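Local coordinates for protein Sso-CP2 metallo-carboxypetidase (Sulfolobus solfataricus, PDB 4MMO) that probably hydrolyses peptides as a zinc-dependent carboxypeptidase of the M20 family, working as a two-domain subunit that pairs with a second copy, at residues T65-H71 against A157-E163; V185-Y191 against H302-L308; E274-T278 against I374-A378. All blocks are in the same frame, centred on the assembly; numbering follows the deposited sequence.

Contact 1: residues T65-H71 against A157-E163; sequences TLLIYNH and ADSVIME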
loop_
_atom_site.group_PDB
_atom_site.type_symbol
_atom_site.label_atom_id
_atom_site.label_comp_id
_atom_site.label_asym_id
_atom_site.label_seq_id
_atom_site.Cartn_x
_atom_site.Cartn_y
_atom_site.Cartn_z
ATOM N N THR A 65 -28.533 38.483 -12.312
ATOM C CA THR A 65 -27.084 38.303 -12.282
ATOM C C THR A 65 -26.742 36.824 -12.172
ATOM O O THR A 65 -27.212 36.133 -11.264
ATOM C CB THR A 65 -26.448 39.054 -11.101
ATOM O OG1 THR A 65 -26.723 40.453 -11.221
ATOM C CG2 THR A 65 -24.935 38.839 -11.066
ATOM N N LEU A 66 -25.916 36.352 -13.101
ATOM C CA LEU A 66 -25.470 34.968 -13.124
ATOM C C LEU A 66 -23.992 34.854 -12.727
ATOM O O LEU A 66 -23.140 35.564 -13.255
ATOM C CB LEU A 66 -25.682 34.382 -14.523
ATOM C CG LEU A 66 -25.155 32.967 -14.766
ATOM C CD1 LEU A 66 -25.925 31.949 -13.938
ATOM C CD2 LEU A 66 -25.219 32.622 -16.245
ATOM N N LEU A 67 -23.706 33.956 -11.791
ATOM C CA LEU A 67 -22.336 33.631 -11.408
ATOM C C LEU A 67 -21.911 32.356 -12.128
ATOM O O LEU A 67 -22.557 31.320 -11.991
ATOM C CB LEU A 67 -22.241 33.439 -9.889
ATOM C CG LEU A 67 -20.860 33.096 -9.312
ATOM C CD1 LEU A 67 -19.840 34.166 -9.658
ATOM C CD2 LEU A 67 -20.941 32.921 -7.805
ATOM N N ILE A 68 -20.835 32.438 -12.907
ATOM C CA ILE A 68 -20.341 31.284 -13.656
ATOM C C ILE A 68 -19.025 30.780 -13.062
ATOM O O ILE A 68 -18.060 31.530 -12.958
ATOM C CB ILE A 68 -20.142 31.627 -15.147
ATOM C CG1 ILE A 68 -21.482 32.034 -15.766
ATOM C CG2 ILE A 68 -19.531 30.440 -15.901
ATOM C CD1 ILE A 68 -21.430 32.343 -17.251
ATOM N N TYR A 69 -19.004 29.504 -12.685
ATOM C CA TYR A 69 -17.826 28.873 -12.101
ATOM C C TYR A 69 -17.189 27.885 -13.073
ATOM O O TYR A 69 -17.871 27.053 -13.670
ATOM C CB TYR A 69 -18.195 28.153 -10.796
ATOM C CG TYR A 69 -17.119 27.220 -10.269
ATOM C CD1 TYR A 69 -17.052 25.900 -10.694
ATOM C CD2 TYR A 69 -16.178 27.658 -9.344
ATOM C CE1 TYR A 69 -16.078 25.044 -10.222
ATOM C CE2 TYR A 69 -15.194 26.803 -8.861
ATOM C CZ TYR A 69 -15.150 25.499 -9.306
ATOM O OH TYR A 69 -14.178 24.640 -8.842
ATOM N N ASN A 70 -15.872 27.988 -13.220
ATOM C CA ASN A 70 -15.081 26.996 -13.940
ATOM C C ASN A 70 -13.710 26.892 -13.277
ATOM O O ASN A 70 -13.392 27.684 -12.398
ATOM C CB ASN A 70 -14.934 27.375 -15.414
ATOM C CG ASN A 70 -16.220 27.187 -16.201
ATOM O OD1 ASN A 70 -16.900 28.153 -16.541
ATOM N ND2 ASN A 70 -16.549 25.937 -16.505
ATOM N N HIS A 71 -12.903 25.917 -13.678
ATOM C CA HIS A 71 -11.547 25.807 -13.142
ATOM C C HIS A 71 -10.536 25.584 -14.254
ATOM O O HIS A 71 -10.762 24.778 -15.157
ATOM C CB HIS A 71 -11.455 24.705 -12.085
ATOM C CG HIS A 71 -11.745 23.332 -12.607
ATOM N ND1 HIS A 71 -10.802 22.567 -13.248
ATOM C CD2 HIS A 71 -12.879 22.593 -12.568
ATOM C CE1 HIS A 71 -11.342 21.403 -13.586
ATOM N NE2 HIS A 71 -12.597 21.397 -13.185
ATOM N N ALA A 157 -25.168 36.994 -6.596
ATOM C CA ALA A 157 -25.822 36.678 -7.858
ATOM C C ALA A 157 -27.128 35.953 -7.562
ATOM O O ALA A 157 -27.291 35.392 -6.481
ATOM C CB ALA A 157 -24.919 35.819 -8.717
ATOM N N ASP A 158 -28.051 35.965 -8.521
ATOM C CA ASP A 158 -29.349 35.316 -8.344
ATOM C C ASP A 158 -29.263 33.824 -8.617
ATOM O O ASP A 158 -30.074 33.048 -8.120
ATOM C CB ASP A 158 -30.391 35.947 -9.266
ATOM C CG ASP A 158 -30.449 37.449 -9.119
ATOM O OD1 ASP A 158 -30.861 37.923 -8.040
ATOM O OD2 ASP A 158 -30.072 38.155 -10.077
ATOM N N SER A 159 -28.281 33.422 -9.415
ATOM C CA SER A 159 -28.092 32.011 -9.714
ATOM C C SER A 159 -26.641 31.727 -10.058
ATOM O O SER A 159 -25.866 32.640 -10.334
ATOM C CB SER A 159 -28.994 31.580 -10.870
ATOM O OG SER A 159 -28.649 32.258 -12.063
ATOM N N VAL A 160 -26.289 30.447 -10.040
ATOM C CA VAL A 160 -24.935 30.024 -10.326
ATOM C C VAL A 160 -24.930 28.761 -11.172
ATOM O O VAL A 160 -25.745 27.862 -10.962
ATOM C CB VAL A 160 -24.141 29.775 -9.018
ATOM C CG1 VAL A 160 -24.875 28.785 -8.119
ATOM C CG2 VAL A 160 -22.732 29.286 -9.319
ATOM N N ILE A 161 -24.013 28.703 -12.134
ATOM C CA ILE A 161 -23.764 27.466 -12.862
ATOM C C ILE A 161 -22.352 26.966 -12.555
ATOM O O ILE A 161 -21.383 27.726 -12.588
ATOM C CB ILE A 161 -24.009 27.610 -14.388
ATOM C CG1 ILE A 161 -23.072 28.642 -15.016
ATOM C CG2 ILE A 161 -25.480 27.990 -14.649
ATOM C CD1 ILE A 161 -23.062 28.594 -16.533
ATOM N N MET A 162 -22.254 25.683 -12.227
ATOM C CA MET A 162 -20.984 25.086 -11.846
ATOM C C MET A 162 -20.179 24.731 -13.096
ATOM O O MET A 162 -20.486 25.219 -14.184
ATOM C CB MET A 162 -21.225 23.870 -10.954
ATOM C CG MET A 162 -21.926 24.203 -9.649
ATOM S SD MET A 162 -21.091 25.484 -8.683
ATOM C CE MET A 162 -19.520 24.672 -8.359
ATOM N N GLU A 163 -19.150 23.897 -12.944
ATOM C CA GLU A 163 -18.171 23.695 -14.012
ATOM C C GLU A 163 -18.815 23.124 -15.279
ATOM O O GLU A 163 -18.322 23.340 -16.388
ATOM C CB GLU A 163 -16.982 22.833 -13.531
ATOM C CG GLU A 163 -17.153 21.318 -13.610
ATOM C CD GLU A 163 -15.842 20.560 -13.353
ATOM O OE1 GLU A 163 -15.353 19.872 -14.271
ATOM O OE2 GLU A 163 -15.279 20.648 -12.245
HETATM O O HOH W 1 -28.974 41.009 -9.997
#

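Contact 2: residues V185-Y191 against H302-L308; sequences VELVLDY and HRAFAKL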
loop_
_atom_site.group_PDB
_atom_site.type_symbol
_atom_site.label_atom_id
_atom_site.label_comp_id
_atom_site.label_asym_id
_atom_site.label_seq_id
_atom_site.Cartn_x
_atom_site.Cartn_y
_atom_site.Cartn_z
ATOM N N VAL A 185 -9.322 11.581 4.619
ATOM C CA VAL A 185 -8.669 11.330 5.895
ATOM C C VAL A 185 -7.470 10.415 5.705
ATOM O O VAL A 185 -7.518 9.466 4.918
ATOM C CB VAL A 185 -9.643 10.698 6.904
ATOM C CG1 VAL A 185 -8.910 10.222 8.158
ATOM C CG2 VAL A 185 -10.725 11.693 7.275
ATOM N N GLU A 186 -6.395 10.714 6.425
ATOM C CA GLU A 186 -5.237 9.836 6.476
ATOM C C GLU A 186 -4.987 9.396 7.907
ATOM O O GLU A 186 -4.909 10.226 8.812
ATOM C CB GLU A 186 -3.998 10.530 5.928
ATOM C CG GLU A 186 -2.739 9.691 6.096
ATOM C CD GLU A 186 -1.611 10.132 5.191
ATOM O OE1 GLU A 186 -1.422 11.357 5.023
ATOM O OE2 GLU A 186 -0.919 9.250 4.643
ATOM N N LEU A 187 -4.885 8.086 8.104
ATOM C CA LEU A 187 -4.562 7.520 9.407
ATOM C C LEU A 187 -3.122 7.053 9.376
ATOM O O LEU A 187 -2.696 6.431 8.408
ATOM C CB LEU A 187 -5.468 6.333 9.725
ATOM C CG LEU A 187 -6.973 6.593 9.734
ATOM C CD1 LEU A 187 -7.719 5.314 10.083
ATOM C CD2 LEU A 187 -7.324 7.704 10.711
ATOM N N VAL A 188 -2.375 7.358 10.432
ATOM C CA VAL A 188 -0.977 6.963 10.516
ATOM C C VAL A 188 -0.661 6.371 11.882
ATOM O O VAL A 188 -1.049 6.920 12.914
ATOM C CB VAL A 188 -0.033 8.155 10.260
ATOM C CG1 VAL A 188 1.419 7.699 10.276
ATOM C CG2 VAL A 188 -0.361 8.821 8.929
ATOM N N LEU A 189 0.038 5.241 11.868
ATOM C CA LEU A 189 0.581 4.641 13.076
ATOM C C LEU A 189 2.090 4.599 12.933
ATOM O O LEU A 189 2.607 4.264 11.869
ATOM C CB LEU A 189 0.046 3.221 13.275
ATOM C CG LEU A 189 -1.460 3.051 13.460
ATOM C CD1 LEU A 189 -1.793 1.577 13.628
ATOM C CD2 LEU A 189 -1.955 3.849 14.648
ATOM N N ASP A 190 2.792 4.957 14.002
ATOM C CA ASP A 190 4.244 4.880 14.029
ATOM C C ASP A 190 4.662 4.400 15.412
ATOM O O ASP A 190 4.537 5.136 16.390
ATOM C CB ASP A 190 4.863 6.240 13.709
ATOM C CG ASP A 190 6.291 6.128 13.222
ATOM O OD1 ASP A 190 7.009 5.228 13.704
ATOM O OD2 ASP A 190 6.696 6.928 12.352
ATOM N N TYR A 191 5.141 3.161 15.486
ATOM C CA TYR A 191 5.371 2.497 16.769
ATOM C C TYR A 191 6.836 2.483 17.195
ATOM O O TYR A 191 7.147 2.140 18.333
ATOM C CB TYR A 191 4.863 1.053 16.714
ATOM C CG TYR A 191 3.359 0.889 16.798
ATOM C CD1 TYR A 191 2.517 1.982 16.961
ATOM C CD2 TYR A 191 2.783 -0.373 16.725
ATOM C CE1 TYR A 191 1.144 1.822 17.041
ATOM C CE2 TYR A 191 1.415 -0.542 16.807
ATOM C CZ TYR A 191 0.599 0.557 16.966
ATOM O OH TYR A 191 -0.766 0.389 17.049
ATOM N N HIS A 302 7.510 -0.519 11.423
ATOM C CA HIS A 302 7.270 0.390 12.541
ATOM C C HIS A 302 6.173 1.391 12.201
ATOM O O HIS A 302 5.634 2.056 13.086
ATOM C CB HIS A 302 8.564 1.111 12.943
ATOM C CG HIS A 302 9.051 2.101 11.934
ATOM N ND1 HIS A 302 8.631 3.413 11.915
ATOM C CD2 HIS A 302 9.930 1.973 10.911
ATOM C CE1 HIS A 302 9.227 4.051 10.924
ATOM N NE2 HIS A 302 10.020 3.199 10.298
ATOM N N ARG A 303 5.830 1.469 10.919
ATOM C CA ARG A 303 4.893 2.471 10.431
ATOM C C ARG A 303 3.850 1.861 9.494
ATOM O O ARG A 303 4.158 0.978 8.694
ATOM C CB ARG A 303 5.671 3.571 9.705
ATOM C CG ARG A 303 4.923 4.876 9.519
ATOM C CD ARG A 303 5.868 5.960 9.020
ATOM N NE ARG A 303 5.160 7.162 8.584
ATOM C CZ ARG A 303 4.898 8.218 9.351
ATOM N NH1 ARG A 303 5.281 8.251 10.623
ATOM N NH2 ARG A 303 4.246 9.253 8.840
ATOM N N ALA A 304 2.616 2.345 9.607
ATOM C CA ALA A 304 1.532 1.963 8.710
ATOM C C ALA A 304 0.601 3.153 8.533
ATOM O O ALA A 304 0.294 3.846 9.500
ATOM C CB ALA A 304 0.757 0.785 9.277
ATOM N N PHE A 305 0.159 3.396 7.304
ATOM C CA PHE A 305 -0.833 4.439 7.069
ATOM C C PHE A 305 -1.875 4.044 6.029
ATOM O O PHE A 305 -1.630 3.199 5.164
ATOM C CB PHE A 305 -0.164 5.766 6.687
ATOM C CG PHE A 305 0.645 5.706 5.426
ATOM C CD1 PHE A 305 1.963 5.283 5.453
ATOM C CD2 PHE A 305 0.094 6.090 4.216
ATOM C CE1 PHE A 305 2.714 5.233 4.292
ATOM C CE2 PHE A 305 0.838 6.043 3.052
ATOM C CZ PHE A 305 2.151 5.615 3.091
ATOM N N ALA A 306 -3.045 4.664 6.145
ATOM C CA ALA A 306 -4.153 4.420 5.240
ATOM C C ALA A 306 -4.820 5.745 4.884
ATOM O O ALA A 306 -4.792 6.690 5.673
ATOM C CB ALA A 306 -5.157 3.483 5.890
ATOM N N LYS A 307 -5.407 5.806 3.691
ATOM C CA LYS A 307 -6.109 6.989 3.222
ATOM C C LYS A 307 -7.563 6.649 2.919
ATOM O O LYS A 307 -7.849 5.716 2.166
ATOM C CB LYS A 307 -5.429 7.556 1.977
ATOM C CG LYS A 307 -4.119 8.262 2.263
ATOM C CD LYS A 307 -3.486 8.806 0.991
ATOM C CE LYS A 307 -2.054 9.260 1.236
ATOM N NZ LYS A 307 -1.864 10.711 0.958
ATOM N N LEU A 308 -8.471 7.415 3.514
ATOM C CA LEU A 308 -9.904 7.181 3.384
ATOM C C LEU A 308 -10.583 8.397 2.782
ATOM O O LEU A 308 -10.225 9.536 3.093
ATOM C CB LEU A 308 -10.528 6.903 4.754
ATOM C CG LEU A 308 -9.848 5.857 5.638
ATOM C CD1 LEU A 308 -10.418 5.916 7.046
ATOM C CD2 LEU A 308 -10.019 4.468 5.051
#

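Contact 3: residues E274-T278 against I374-A378; sequences EALLT and IPNSA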
loop_
_atom_site.group_PDB
_atom_site.type_symbol
_atom_site.label_atom_id
_atom_site.label_comp_id
_atom_site.label_asym_id
_atom_site.label_seq_id
_atom_site.Cartn_x
_atom_site.Cartn_y
_atom_site.Cartn_z
ATOM N N GLU A 274 -29.481 4.062 -7.925
ATOM C CA GLU A 274 -29.735 4.424 -6.540
ATOM C C GLU A 274 -28.434 4.416 -5.741
ATOM O O GLU A 274 -28.093 5.401 -5.093
ATOM C CB GLU A 274 -30.743 3.458 -5.920
ATOM C CG GLU A 274 -31.229 3.865 -4.541
ATOM C CD GLU A 274 -32.227 2.881 -3.964
ATOM O OE1 GLU A 274 -32.898 2.179 -4.752
ATOM O OE2 GLU A 274 -32.338 2.804 -2.722
ATOM N N ALA A 275 -27.706 3.308 -5.799
ATOM C CA ALA A 275 -26.466 3.165 -5.043
ATOM C C ALA A 275 -25.459 4.254 -5.405
ATOM O O ALA A 275 -24.871 4.895 -4.533
ATOM C CB ALA A 275 -25.858 1.793 -5.285
ATOM N N LEU A 276 -25.278 4.456 -6.704
ATOM C CA LEU A 276 -24.301 5.404 -7.215
ATOM C C LEU A 276 -24.604 6.836 -6.775
ATOM O O LEU A 276 -23.702 7.571 -6.371
ATOM C CB LEU A 276 -24.274 5.323 -8.743
ATOM C CG LEU A 276 -23.191 6.107 -9.480
ATOM C CD1 LEU A 276 -21.798 5.700 -9.014
ATOM C CD2 LEU A 276 -23.339 5.890 -10.974
ATOM N N LEU A 277 -25.875 7.222 -6.846
ATOM C CA LEU A 277 -26.269 8.608 -6.611
ATOM C C LEU A 277 -26.715 8.912 -5.174
ATOM O O LEU A 277 -26.675 10.070 -4.754
ATOM C CB LEU A 277 -27.389 8.999 -7.582
ATOM C CG LEU A 277 -27.095 8.867 -9.080
ATOM C CD1 LEU A 277 -28.259 9.426 -9.890
ATOM C CD2 LEU A 277 -25.795 9.562 -9.465
ATOM N N THR A 278 -27.118 7.884 -4.427
ATOM C CA THR A 278 -27.798 8.079 -3.137
ATOM C C THR A 278 -27.016 7.583 -1.910
ATOM O O THR A 278 -27.246 8.064 -0.802
ATOM C CB THR A 278 -29.209 7.406 -3.162
ATOM O OG1 THR A 278 -30.002 8.013 -4.189
ATOM C CG2 THR A 278 -29.937 7.547 -1.831
ATOM N N ILE A 374 -30.262 14.520 -13.348
ATOM C CA ILE A 374 -30.034 13.758 -12.119
ATOM C C ILE A 374 -29.932 14.700 -10.921
ATOM O O ILE A 374 -29.493 15.842 -11.062
ATOM C CB ILE A 374 -28.783 12.869 -12.219
ATOM C CG1 ILE A 374 -27.563 13.697 -12.625
ATOM C CG2 ILE A 374 -29.028 11.752 -13.218
ATOM C CD1 ILE A 374 -26.255 12.926 -12.568
ATOM N N PRO A 375 -30.350 14.230 -9.735
ATOM C CA PRO A 375 -30.408 15.114 -8.565
ATOM C C PRO A 375 -29.027 15.510 -8.040
ATOM O O PRO A 375 -28.902 16.526 -7.356
ATOM C CB PRO A 375 -31.161 14.272 -7.531
ATOM C CG PRO A 375 -30.886 12.863 -7.917
ATOM C CD PRO A 375 -30.769 12.854 -9.411
ATOM N N ASN A 376 -28.012 14.713 -8.356
ATOM C CA ASN A 376 -26.633 15.019 -7.980
ATOM C C ASN A 376 -25.675 14.060 -8.660
ATOM O O ASN A 376 -26.069 12.970 -9.069
ATOM C CB ASN A 376 -26.442 14.935 -6.465
ATOM C CG ASN A 376 -26.718 13.547 -5.918
ATOM O OD1 ASN A 376 -27.851 13.224 -5.559
ATOM N ND2 ASN A 376 -25.681 12.719 -5.850
ATOM N N SER A 377 -24.416 14.469 -8.782
ATOM C CA SER A 377 -23.387 13.610 -9.350
ATOM C C SER A 377 -22.896 12.625 -8.297
ATOM O O SER A 377 -23.084 12.836 -7.098
ATOM C CB SER A 377 -22.217 14.449 -9.862
ATOM O OG SER A 377 -21.704 15.283 -8.837
ATOM N N ALA A 378 -22.277 11.542 -8.751
ATOM C CA ALA A 378 -21.677 10.575 -7.843
ATOM C C ALA A 378 -20.421 11.182 -7.231
ATOM O O ALA A 378 -19.991 10.791 -6.146
ATOM C CB ALA A 378 -21.341 9.296 -8.588
#

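Contact 1: residues T65-H71 against A157-E163
At the C-terminal ends of the two segments His71 and Glu163 bind the same zinc ion, so His71 NE2 lies 2.9 Å from Glu163 OE2; Asp104 is the third protein ligand. At the other end, Thr65 N donates to Asp158 OD2 (2.7 Å), Asp158 N returns a bond to Thr65 O (2.9 Å), and a water links Asp158 OD2 with Thr65 OG1. Between them runs a parallel ladder: Leu67 N to Ser159 O (2.9 Å), Ile161 N to Leu67 O (3.0 Å) and Tyr69 N to Ile161 O (3.0 Å). The strands are neighbours in the mixed sheet of the M20 catalytic domain, with His71 ending one strand and Glu163 just past the other. On one face Leu66 CD1 meets Ile161 CG2 (4.0 Å) and Ile68 CG1 meets Ile161 CG1 (3.8 Å), near helices 102-121 and 417-433. On the other Leu67 CB meets Val160 CB (4.2 Å). Ala157 CB is 3.8 Å from Leu67 CB, and Met162 CE makes a CH-pi contact over the Tyr69 ring, 4.0 Å from its centroid.

Contact 2: residues V185-Y191 against H302-L308
Val185, Leu187 and Leu189 share one face of an antiparallel strand pair with Ala304, Ala306 and Leu308; Leu187 CD1 touches Leu308 CD1 at 4.1 Å, and helix 207-218 covers this face, its Leu211 lying against both Leu189 and Ala304. This helix-backed antiparallel sheet belongs to the dimerisation domain of M20 peptidases, and the pair runs inside it: strand 337-348 flanks 185-191 and strand 283-290 flanks 302-308. The backbones are joined by regular two-bond rings at the hydrogen-bonded pairs Val185-Leu308, Leu187-Ala306 and Leu189-Ala304, for example Leu187 N to Ala306 O (2.8 Å) and Ala306 N to Leu187 O (2.9 Å). Tyr191 N donates to His302 O (2.7 Å), a further bond where the strands run out.

On the other face the non-hydrogen-bonded pairs are mixed in character. Val188 CG2 packs on Phe305 CB (3.8 Å), while Val188 CG1 lies over the Arg303 guanidinium, 3.5 Å from Arg303 NH2. Lys307 turns to the second subunit, where its amine bonds to the carbonyls of Gly293 and Gly295 of that chain; Glu186 OE2 stays 4.1 Å from Lys307 NZ, beyond a salt bridge. Phe261 of the second subunit packs on Tyr191 and His302, so this end of the pair takes part in the dimer contact. The carboxylate of Asp190 closes the polar edge with two partners: Asp190 OD2 forms a salt bridge with Arg303 NH1 at 2.6 Å, and Asp190 OD1 accepts a hydrogen bond from His302 ND1 at 3.0 Å.

Contact 3: residues E274-T278 against I374-A378
The CA-to-CB bond of Ile374, the last residue of strand 372-374, points toward the helix segment 274-278, and Ile374 CG2 lies 4.1 Å from Leu277 CD1. Pro375 follows along the same leucine, with Pro375 CD 4.3 Å from Leu277 CD1. Asn376 makes the polar link: its ND2 donates to Leu277 O (3.0 Å), a carbonyl in the last turn of the helix, and also to Ser377 O within its own segment (2.9 Å from Asn376 ND2), so one amide group ties the turn to the helix end. Asn376 OD1 accepts from Arg348. The CA-to-CB bond of Ser377 points away, leaving its backbone beside Leu277, whose CD2 is 4.4 Å from Ser377 C. Ala378 turns back toward the helix and sets its CB 3.6 Å from Leu276 CD1. Leu277 thus fills the concave side of the segment and gives the contact its largest buried area. The loop leads on to helix 383-389; its start is held by backbone bonds from Ile374 to Ile175 and Leu177, helix 239-247 covers Pro375 through Glu241 and Leu244, and Ser199 of the second subunit packs on Leu276 and Ala378.

Contact 1 brings two zinc ligands together in the catalytic domain, whereas contact 2 lies in the dimerisation domain on the opposite side of the chain's centre; their centres are 39 Å apart and their nearest atoms about 19 Å. Contact 3 lies nearer the metal than contact 2 does: its nearest atoms are about 9 Å from those of contact 1, and the Ser377 side chain is about 10 Å from the zinc ion. Contacts 2 and 3 alternate along the chain, since 274-278 falls between 185-191 and 302-308 while 374-378 follows both. Their centres are 31 Å apart, yet both touch the second subunit, which does not reach the segments of contact 1.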